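AxyAgu115A (PDB 6NPS) probably acts as a family GH115 alpha-glucuronidase, hydrolysing glucuronic acid side groups from glucuronoxylan-type hemicelluloses. Local coordinates at residues A[297-302]-A[347-352]; A[605-610]-A[655-660]; A[863-868]-A[943-948]. The protein carries 3 engineered substitutions. One frame throughout, in Å; residues are numbered along the deposited sequence.

Interaction 1. Residues A[297-302]-A[347-352]; sequences IITIGM and PRMLAL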
loop_
_atom_site.group_PDB
_atom_site.type_symbol
_atom_site.label_atom_id
_atom_site.label_comp_id
_atom_site.label_asym_id
_atom_site.label_seq_id
_atom_site.Cartn_x
_atom_site.Cartn_y
_atom_site.Cartn_z
ATOM N N ILE A 297 -50.890 9.525 -12.659
ATOM C CA ILE A 297 -50.417 8.949 -13.904
ATOM C C ILE A 297 -50.185 7.477 -13.622
ATOM O O ILE A 297 -49.540 7.128 -12.621
ATOM C CB ILE A 297 -49.138 9.656 -14.391
ATOM C CG1 ILE A 297 -49.466 11.123 -14.747
ATOM C CG2 ILE A 297 -48.509 8.911 -15.596
ATOM C CD1 ILE A 297 -48.196 11.917 -15.085
ATOM N N ILE A 298 -50.799 6.618 -14.428
ATOM C CA ILE A 298 -50.694 5.177 -14.229
ATOM C C ILE A 298 -49.413 4.678 -14.875
ATOM O O ILE A 298 -49.194 4.864 -16.082
ATOM C CB ILE A 298 -51.903 4.446 -14.818
ATOM C CG1 ILE A 298 -53.206 4.985 -14.204
ATOM C CG2 ILE A 298 -51.739 2.921 -14.617
ATOM C CD1 ILE A 298 -54.474 4.357 -14.844
ATOM N N THR A 299 -48.558 4.034 -14.084
ATOM C CA THR A 299 -47.365 3.431 -14.655
ATOM C C THR A 299 -47.741 2.075 -15.241
ATOM O O THR A 299 -48.545 1.335 -14.668
ATOM C CB THR A 299 -46.259 3.315 -13.598
ATOM O OG1 THR A 299 -45.826 4.637 -13.213
ATOM C CG2 THR A 299 -45.041 2.553 -14.156
ATOM N N ILE A 300 -47.218 1.769 -16.428
ATOM C CA ILE A 300 -47.484 0.474 -17.051
ATOM C C ILE A 300 -46.142 -0.231 -17.254
ATOM O O ILE A 300 -45.079 0.352 -17.036
ATOM C CB ILE A 300 -48.271 0.602 -18.368
ATOM C CG1 ILE A 300 -47.505 1.487 -19.366
ATOM C CG2 ILE A 300 -49.681 1.193 -18.092
ATOM C CD1 ILE A 300 -47.985 1.333 -20.826
ATOM N N GLY A 301 -46.201 -1.497 -17.658
ATOM C CA GLY A 301 -45.007 -2.315 -17.723
ATOM C C GLY A 301 -44.879 -3.210 -16.498
ATOM O O GLY A 301 -45.797 -3.311 -15.682
ATOM N N MET A 302 -43.696 -3.839 -16.350
ATOM C CA MET A 302 -43.436 -4.674 -15.176
ATOM C C MET A 302 -41.965 -5.018 -14.946
ATOM O O MET A 302 -41.388 -5.808 -15.702
ATOM C CB MET A 302 -44.231 -5.973 -15.283
ATOM C CG MET A 302 -44.442 -6.660 -13.950
ATOM S SD MET A 302 -44.945 -8.375 -14.199
ATOM C CE MET A 302 -44.907 -9.004 -12.503
ATOM N N PRO A 347 -53.779 9.414 -18.499
ATOM C CA PRO A 347 -52.309 9.558 -18.550
ATOM C C PRO A 347 -51.632 8.273 -18.085
ATOM O O PRO A 347 -51.907 7.754 -16.994
ATOM C CB PRO A 347 -52.019 10.725 -17.596
ATOM C CG PRO A 347 -53.341 11.434 -17.423
ATOM C CD PRO A 347 -54.409 10.341 -17.548
ATOM N N ARG A 348 -50.745 7.756 -18.927
ATOM C CA ARG A 348 -49.998 6.558 -18.610
ATOM C C ARG A 348 -48.545 6.783 -18.991
ATOM O O ARG A 348 -48.231 7.631 -19.843
ATOM C CB ARG A 348 -50.544 5.327 -19.335
ATOM C CG ARG A 348 -51.971 4.932 -18.966
ATOM C CD ARG A 348 -52.640 4.162 -20.119
ATOM N NE ARG A 348 -52.945 5.050 -21.244
ATOM C CZ ARG A 348 -52.962 4.675 -22.523
ATOM N NH1 ARG A 348 -52.714 3.412 -22.864
ATOM N NH2 ARG A 348 -53.246 5.559 -23.467
ATOM N N MET A 349 -47.663 6.014 -18.340
ATOM C CA MET A 349 -46.223 6.177 -18.511
ATOM C C MET A 349 -45.558 4.804 -18.498
ATOM O O MET A 349 -45.881 3.950 -17.664
ATOM C CB MET A 349 -45.631 7.062 -17.403
ATOM C CG MET A 349 -44.096 7.303 -17.494
ATOM S SD MET A 349 -43.183 6.143 -16.397
ATOM C CE MET A 349 -43.540 6.872 -14.787
ATOM N N LEU A 350 -44.611 4.610 -19.414
ATOM C CA LEU A 350 -43.786 3.412 -19.453
ATOM C C LEU A 350 -42.343 3.844 -19.232
ATOM O O LEU A 350 -41.831 4.701 -19.957
ATOM C CB LEU A 350 -43.955 2.671 -20.776
ATOM C CG LEU A 350 -42.917 1.557 -20.903
ATOM C CD1 LEU A 350 -43.251 0.422 -19.916
ATOM C CD2 LEU A 350 -42.900 1.047 -22.339
ATOM N N ALA A 351 -41.709 3.300 -18.203
ATOM C CA ALA A 351 -40.344 3.675 -17.877
ATOM C C ALA A 351 -39.380 2.871 -18.739
ATOM O O ALA A 351 -39.413 1.639 -18.719
ATOM C CB ALA A 351 -40.078 3.432 -16.397
ATOM N N LEU A 352 -38.531 3.551 -19.508
ATOM C CA LEU A 352 -37.400 2.873 -20.146
ATOM C C LEU A 352 -36.176 2.910 -19.225
ATOM O O LEU A 352 -35.113 3.401 -19.582
ATOM C CB LEU A 352 -37.095 3.504 -21.497
ATOM C CG LEU A 352 -38.335 3.624 -22.361
ATOM C CD1 LEU A 352 -37.965 4.156 -23.729
ATOM C CD2 LEU A 352 -39.073 2.292 -22.463
HETATM O O HOH W 1 -42.726 1.216 -16.490
#

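Interaction 2. Residues A[605-610]-A[655-660]; sequences LAEQVK and LSYVLP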
loop_
_atom_site.group_PDB
_atom_site.type_symbol
_atom_site.label_atom_id
_atom_site.label_comp_id
_atom_site.label_asym_id
_atom_site.label_seq_id
_atom_site.Cartn_x
_atom_site.Cartn_y
_atom_site.Cartn_z
ATOM N N LEU A 605 -0.065 15.869 10.701
ATOM C CA LEU A 605 -1.131 15.703 9.723
ATOM C C LEU A 605 -2.134 14.656 10.199
ATOM O O LEU A 605 -3.350 14.814 10.005
ATOM C CB LEU A 605 -0.530 15.323 8.360
ATOM C CG LEU A 605 0.231 16.427 7.639
ATOM C CD1 LEU A 605 1.045 15.872 6.445
ATOM C CD2 LEU A 605 -0.746 17.496 7.166
ATOM N N ALA A 606 -1.656 13.608 10.883
ATOM C CA ALA A 606 -2.583 12.593 11.391
ATOM C C ALA A 606 -3.557 13.195 12.400
ATOM O O ALA A 606 -4.756 12.858 12.409
ATOM C CB ALA A 606 -1.810 11.440 12.039
ATOM N N GLU A 607 -3.047 14.042 13.295
ATOM C CA GLU A 607 -3.913 14.705 14.263
ATOM C C GLU A 607 -4.931 15.597 13.561
ATOM O O GLU A 607 -6.080 15.687 14.008
ATOM C CB GLU A 607 -3.079 15.514 15.260
ATOM C CG GLU A 607 -2.109 14.645 16.057
ATOM C CD GLU A 607 -2.787 13.573 16.924
ATOM O OE1 GLU A 607 -2.195 12.486 17.086
ATOM O OE2 GLU A 607 -3.897 13.807 17.454
ATOM N N GLN A 608 -4.550 16.222 12.446
ATOM C CA GLN A 608 -5.510 17.035 11.694
ATOM C C GLN A 608 -6.601 16.167 11.055
ATOM O O GLN A 608 -7.770 16.569 11.012
ATOM C CB GLN A 608 -4.769 17.877 10.653
ATOM C CG GLN A 608 -3.996 19.000 11.339
ATOM C CD GLN A 608 -3.102 19.765 10.390
ATOM O OE1 GLN A 608 -2.775 19.291 9.310
ATOM N NE2 GLN A 608 -2.695 20.967 10.801
ATOM N N VAL A 609 -6.247 14.967 10.576
ATOM C CA VAL A 609 -7.252 14.059 10.027
ATOM C C VAL A 609 -8.246 13.671 11.105
ATOM O O VAL A 609 -9.467 13.733 10.904
ATOM C CB VAL A 609 -6.568 12.831 9.399
ATOM C CG1 VAL A 609 -7.640 11.776 8.966
ATOM C CG2 VAL A 609 -5.682 13.244 8.207
ATOM N N LYS A 610 -7.728 13.308 12.276
ATOM C CA LYS A 610 -8.551 12.931 13.418
ATOM C C LYS A 610 -9.525 14.040 13.797
ATOM O O LYS A 610 -10.702 13.785 14.116
ATOM C CB LYS A 610 -7.624 12.601 14.599
ATOM C CG LYS A 610 -8.033 11.480 15.499
ATOM C CD LYS A 610 -7.118 11.363 16.759
ATOM C CE LYS A 610 -5.643 11.431 16.419
ATOM N NZ LYS A 610 -4.767 11.062 17.617
ATOM N N LEU A 655 -4.603 6.307 10.011
ATOM C CA LEU A 655 -3.594 7.336 10.288
ATOM C C LEU A 655 -2.223 6.688 10.307
ATOM O O LEU A 655 -2.055 5.612 10.889
ATOM C CB LEU A 655 -3.820 7.991 11.648
ATOM C CG LEU A 655 -5.236 8.497 11.903
ATOM C CD1 LEU A 655 -5.287 9.059 13.297
ATOM C CD2 LEU A 655 -5.549 9.557 10.876
ATOM N N SER A 656 -1.230 7.362 9.725
ATOM C CA SER A 656 0.134 6.850 9.745
ATOM C C SER A 656 0.936 7.725 10.691
ATOM O O SER A 656 0.849 8.951 10.603
ATOM C CB SER A 656 0.765 6.895 8.360
ATOM O OG SER A 656 0.112 6.017 7.452
ATOM N N TYR A 657 1.696 7.112 11.588
ATOM C CA TYR A 657 2.597 7.850 12.458
ATOM C C TYR A 657 4.033 7.398 12.239
ATOM O O TYR A 657 4.301 6.228 11.986
ATOM C CB TYR A 657 2.252 7.683 13.937
ATOM C CG TYR A 657 1.029 8.457 14.342
ATOM C CD1 TYR A 657 -0.250 7.886 14.192
ATOM C CD2 TYR A 657 1.123 9.723 14.880
ATOM C CE1 TYR A 657 -1.391 8.560 14.576
ATOM C CE2 TYR A 657 -0.032 10.430 15.268
ATOM C CZ TYR A 657 -1.285 9.825 15.113
ATOM O OH TYR A 657 -2.440 10.459 15.479
ATOM N N VAL A 658 4.962 8.330 12.382
ATOM C CA VAL A 658 6.371 8.082 12.065
ATOM C C VAL A 658 7.149 7.984 13.361
ATOM O O VAL A 658 6.818 8.663 14.341
ATOM C CB VAL A 658 6.855 9.231 11.157
ATOM C CG1 VAL A 658 8.322 9.392 11.160
ATOM C CG2 VAL A 658 6.296 9.003 9.723
ATOM N N LEU A 659 8.171 7.127 13.377
ATOM C CA LEU A 659 9.114 7.048 14.475
ATOM C C LEU A 659 10.431 7.654 13.980
ATOM O O LEU A 659 10.966 7.199 12.949
ATOM C CB LEU A 659 9.318 5.594 14.934
ATOM C CG LEU A 659 8.005 4.906 15.409
ATOM C CD1 LEU A 659 8.135 3.376 15.590
ATOM C CD2 LEU A 659 7.555 5.547 16.705
ATOM N N PRO A 660 10.984 8.668 14.658
ATOM C CA PRO A 660 12.196 9.349 14.137
ATOM C C PRO A 660 13.359 8.400 13.931
ATOM O O PRO A 660 13.590 7.505 14.721
ATOM C CB PRO A 660 12.538 10.371 15.229
ATOM C CG PRO A 660 11.425 10.310 16.232
ATOM C CD PRO A 660 10.630 9.061 16.032
#

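Interaction 3. Residues A[863-868]-A[943-948]; sequences EFYLQP and KIVIYP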
loop_
_atom_site.group_PDB
_atom_site.type_symbol
_atom_site.label_atom_id
_atom_site.label_comp_id
_atom_site.label_asym_id
_atom_site.label_seq_id
_atom_site.Cartn_x
_atom_site.Cartn_y
_atom_site.Cartn_z
ATOM N N GLU A 863 -4.636 13.817 -26.028
ATOM C CA GLU A 863 -5.545 13.280 -25.040
ATOM C C GLU A 863 -6.619 14.315 -24.732
ATOM O O GLU A 863 -6.309 15.476 -24.451
ATOM C CB GLU A 863 -4.778 12.903 -23.778
ATOM C CG GLU A 863 -5.663 12.416 -22.632
ATOM C CD GLU A 863 -4.854 11.933 -21.434
ATOM O OE1 GLU A 863 -3.779 12.521 -21.150
ATOM O OE2 GLU A 863 -5.282 10.949 -20.790
ATOM N N PHE A 864 -7.869 13.899 -24.809
ATOM C CA PHE A 864 -8.991 14.748 -24.453
ATOM C C PHE A 864 -9.469 14.373 -23.063
ATOM O O PHE A 864 -9.582 13.189 -22.730
ATOM C CB PHE A 864 -10.155 14.574 -25.427
ATOM C CG PHE A 864 -9.902 15.086 -26.786
ATOM C CD1 PHE A 864 -8.862 15.964 -27.046
ATOM C CD2 PHE A 864 -10.746 14.714 -27.833
ATOM C CE1 PHE A 864 -8.640 16.434 -28.330
ATOM C CE2 PHE A 864 -10.540 15.194 -29.121
ATOM C CZ PHE A 864 -9.482 16.046 -29.369
ATOM N N TYR A 865 -9.816 15.377 -22.286
ATOM C CA TYR A 865 -10.573 15.191 -21.056
ATOM C C TYR A 865 -12.007 15.630 -21.353
ATOM O O TYR A 865 -12.237 16.790 -21.700
ATOM C CB TYR A 865 -9.978 16.024 -19.921
ATOM C CG TYR A 865 -8.670 15.474 -19.363
ATOM C CD1 TYR A 865 -7.522 15.403 -20.152
ATOM C CD2 TYR A 865 -8.586 15.045 -18.037
ATOM C CE1 TYR A 865 -6.301 14.917 -19.628
ATOM C CE2 TYR A 865 -7.401 14.560 -17.512
ATOM C CZ TYR A 865 -6.258 14.507 -18.308
ATOM O OH TYR A 865 -5.085 14.009 -17.788
ATOM N N LEU A 866 -12.960 14.708 -21.223
ATOM C CA LEU A 866 -14.348 14.953 -21.616
ATOM C C LEU A 866 -15.304 14.699 -20.464
ATOM O O LEU A 866 -15.096 13.794 -19.650
ATOM C CB LEU A 866 -14.779 14.049 -22.784
ATOM C CG LEU A 866 -13.897 14.048 -24.014
ATOM C CD1 LEU A 866 -14.261 12.881 -24.908
ATOM C CD2 LEU A 866 -14.062 15.389 -24.759
ATOM N N GLN A 867 -16.388 15.458 -20.434
ATOM C CA GLN A 867 -17.483 15.080 -19.563
ATOM C C GLN A 867 -17.946 13.671 -19.932
ATOM O O GLN A 867 -18.008 13.340 -21.126
ATOM C CB GLN A 867 -18.637 16.077 -19.681
ATOM C CG GLN A 867 -19.349 16.271 -18.367
ATOM C CD GLN A 867 -20.482 15.285 -18.163
ATOM O OE1 GLN A 867 -20.764 14.880 -17.037
ATOM N NE2 GLN A 867 -21.149 14.907 -19.255
ATOM N N PRO A 868 -18.267 12.805 -18.938
ATOM C CA PRO A 868 -18.656 11.402 -19.269
ATOM C C PRO A 868 -20.113 11.272 -19.708
ATOM O O PRO A 868 -20.982 10.724 -19.026
ATOM C CB PRO A 868 -18.380 10.657 -17.954
ATOM C CG PRO A 868 -18.624 11.661 -16.890
ATOM C CD PRO A 868 -18.128 13.007 -17.481
ATOM N N LYS A 943 -10.381 19.708 -21.364
ATOM C CA LYS A 943 -8.934 19.911 -21.367
ATOM C C LYS A 943 -8.350 19.047 -22.474
ATOM O O LYS A 943 -8.883 17.980 -22.793
ATOM C CB LYS A 943 -8.309 19.555 -19.984
ATOM C CG LYS A 943 -6.782 19.851 -19.877
ATOM C CD LYS A 943 -6.170 19.277 -18.589
ATOM C CE LYS A 943 -6.627 20.029 -17.391
ATOM N NZ LYS A 943 -5.836 19.587 -16.229
ATOM N N ILE A 944 -7.264 19.535 -23.074
ATOM C CA ILE A 944 -6.491 18.800 -24.068
ATOM C C ILE A 944 -5.055 18.724 -23.559
ATOM O O ILE A 944 -4.481 19.745 -23.167
ATOM C CB ILE A 944 -6.511 19.500 -25.438
ATOM C CG1 ILE A 944 -7.950 19.830 -25.861
ATOM C CG2 ILE A 944 -5.766 18.674 -26.463
ATOM C CD1 ILE A 944 -8.038 20.860 -26.994
ATOM N N VAL A 945 -4.454 17.541 -23.631
ATOM C CA VAL A 945 -3.055 17.359 -23.260
ATOM C C VAL A 945 -2.323 16.745 -24.444
ATOM O O VAL A 945 -2.830 15.800 -25.053
ATOM C CB VAL A 945 -2.931 16.472 -22.011
ATOM C CG1 VAL A 945 -1.464 16.285 -21.660
ATOM C CG2 VAL A 945 -3.714 17.103 -20.851
ATOM N N ILE A 946 -1.130 17.274 -24.766
ATOM C CA ILE A 946 -0.332 16.805 -25.894
ATOM C C ILE A 946 1.084 16.507 -25.400
ATOM O O ILE A 946 1.693 17.335 -24.713
ATOM C CB ILE A 946 -0.303 17.849 -27.039
ATOM C CG1 ILE A 946 -1.736 18.240 -27.485
ATOM C CG2 ILE A 946 0.536 17.350 -28.223
ATOM C CD1 ILE A 946 -1.788 19.542 -28.396
ATOM N N TYR A 947 1.619 15.349 -25.770
ATOM C CA TYR A 947 2.928 14.946 -25.273
ATOM C C TYR A 947 3.509 13.940 -26.246
ATOM O O TYR A 947 2.767 13.321 -27.010
ATOM C CB TYR A 947 2.849 14.357 -23.854
ATOM C CG TYR A 947 1.833 13.256 -23.654
ATOM C CD1 TYR A 947 0.521 13.553 -23.306
ATOM C CD2 TYR A 947 2.183 11.916 -23.805
ATOM C CE1 TYR A 947 -0.419 12.548 -23.101
ATOM C CE2 TYR A 947 1.239 10.902 -23.612
ATOM C CZ TYR A 947 -0.048 11.229 -23.251
ATOM O OH TYR A 947 -0.988 10.246 -23.061
ATOM N N PRO A 948 4.834 13.804 -26.300
ATOM C CA PRO A 948 5.420 12.944 -27.337
ATOM C C PRO A 948 5.039 11.484 -27.113
ATOM O O PRO A 948 4.757 11.047 -25.990
ATOM C CB PRO A 948 6.939 13.181 -27.213
ATOM C CG PRO A 948 7.150 14.166 -26.083
ATOM C CD PRO A 948 5.815 14.689 -25.635
#

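Interaction 1. Residues A[297-302]-A[347-352]
Peptide groups are the flat units that meet here, and each of three carbonyls is approached differently. Ile298 N comes to Pro347 O from above the carbonyl plane, 26° out of it, at 3.0 Å. Met349 N lies in the plane of the Ile298 carbonyl, with N and O 3.0 Å apart, whereas Ile300 N reaches Met349 O nearly along the C=O axis at 2.8 Å. Further on, the strands separate and a water takes over, donating to Ile300 O (2.6 Å) and accepting from Ala351 N (2.9 Å). The register is parallel, Ile298 beside Arg348 and Thr299 beside Met349, with the strand axes 39° apart. Strands 298-300 and 348-351 are neighbours in the eight-stranded parallel sheet of a TIM barrel, and the chain between them runs through helix 317-338: a beta-alpha-beta crossover. That helix receives Ile298, Ile300 and Arg348, whose NH1 bonds Asn332 and NE the carbonyl of Val346. Thr299 and Met349 occupy the other face, lying side by side and pointing the same way; Met349, bent at chi2 (-97°) and chi3, brings CE to 3.6 Å from Thr299 OG1, a hydroxyl bonded to Ala244 O. Ile297 crosses Met349 at about a right angle, its CG2 3.9 Å from Met349 CB, while its CG1 approaches Pro347 CB at 3.8 Å.

Interaction 2. Residues A[605-610]-A[655-660]
Helix 605-610 and strand 655-657 run nearly antiparallel, their directions 156° apart and their axes 8.1 Å apart at closest approach; the nearest CA atoms are those of Ala606 and Leu655, at 5.5 Å. This is alpha/beta packing against the start of helix 601-629, which also packs on helix 564-596 through Ala606 and Val609. The strand pairs with one of the second subunit in an antiparallel beta ladder, so the contact backs a sheet that runs on across the dimer interface. The small side chain of Ala606 is consistent with the close approach: its CB sits over one face of the Tyr657 ring, 3.9 Å from the centroid and 27° off the normal, a CH-pi contact displaced toward the hydroxyl-bearing rim. Leu655 supplies the apolar remainder, its CD2 3.6 Å from Val609 CG1 as the two side chains slide past each other in opposite directions, while CD1 faces Lys610 CE. At the edge of the tyrosine ring, near its plane, Tyr657 OH donates to Glu607 OE1 at 2.6 Å, meeting that oxygen from 56° above the carboxylate plane. The Tyr657 ring also meets Tyr657 of the second subunit, the planes almost perpendicular. An alanine in place of Tyr657 has neither ring nor hydroxyl, and would probably leave Ala606 less covered, loosen the hold on the Glu607 carboxylate and weaken the interface where the two tyrosine rings meet. Glu607 bends at chi2 so that both oxygens also face Lys610, whose charge is likely to favour the carboxylate form. In the conformer considered, Lys610 NZ bonds Glu607 OE1 weakly, at 3.0 Å, and makes its salt bridge with Glu607 OE2 at 2.9 Å, approaching that oxygen from above the carboxylate plane.

Interaction 3. Residues A[863-868]-A[943-948]
Backbone hydrogen bonds define the pairing. Glu863 and Val945 form an antiparallel hydrogen-bonded pair, with Glu863 N to Val945 O and Val945 N to Glu863 O both 2.9 Å. The next such pair, Tyr865 with Lys943, is uneven: Tyr865 N reaches Lys943 O at 2.8 Å, but the return bond from Lys943 N to Tyr865 O is weak, 3.5 Å. Phe864 and Ile944 make the non-hydrogen-bonded pair between them. The strands, 162° apart, lie in the C-terminal domain, whose largely antiparallel strands are consistent with a galactose-binding-like beta sandwich; strand 858-866 is further flanked by strand 915-923. Apolar packing differs on the two faces. Ile944 CG2 meets the edge of the Phe864 ring, 4.1 Å from CE1, the side chains pointing the same way. On the other face Val945 CG2 touches Tyr865 CE1 at 3.6 Å, and Lys943 CD lies over the tyrosine ring. Contacts of the charged groups with the rings are looser. Lys943 NZ, bonded to Leu958 O and Pro960 O, is 5.5 Å from the Tyr865 centroid, at most a weak cation-pi attraction. Glu863, extended with CG anti to the backbone N (chi1 176°), brings OE1 to the edge of the Tyr947 ring, near its plane, 3.9 Å from CE1.

Taken from the N terminus, the three contacts follow in series: each closes its own loop before the next opens, and none nests in or crosses another. Interaction 1 closes a 44-residue excursion, half of it helical, within the TIM barrel. Interaction 2 spans another 44 residues, returning the chain from helix 601-629 to a strand at the dimer interface, on the opposite side of the chain's centre. Interaction 3 closes 74 residues that include several strands of the C-terminal domain. None touches another: the nearest atoms of interactions 1 and 3 are about 16 Å apart. Interactions 1 and 3 thus tie strands within the barrel and within the C-terminal domain, whereas interaction 2 joins a long helix to the strand that meets the second subunit.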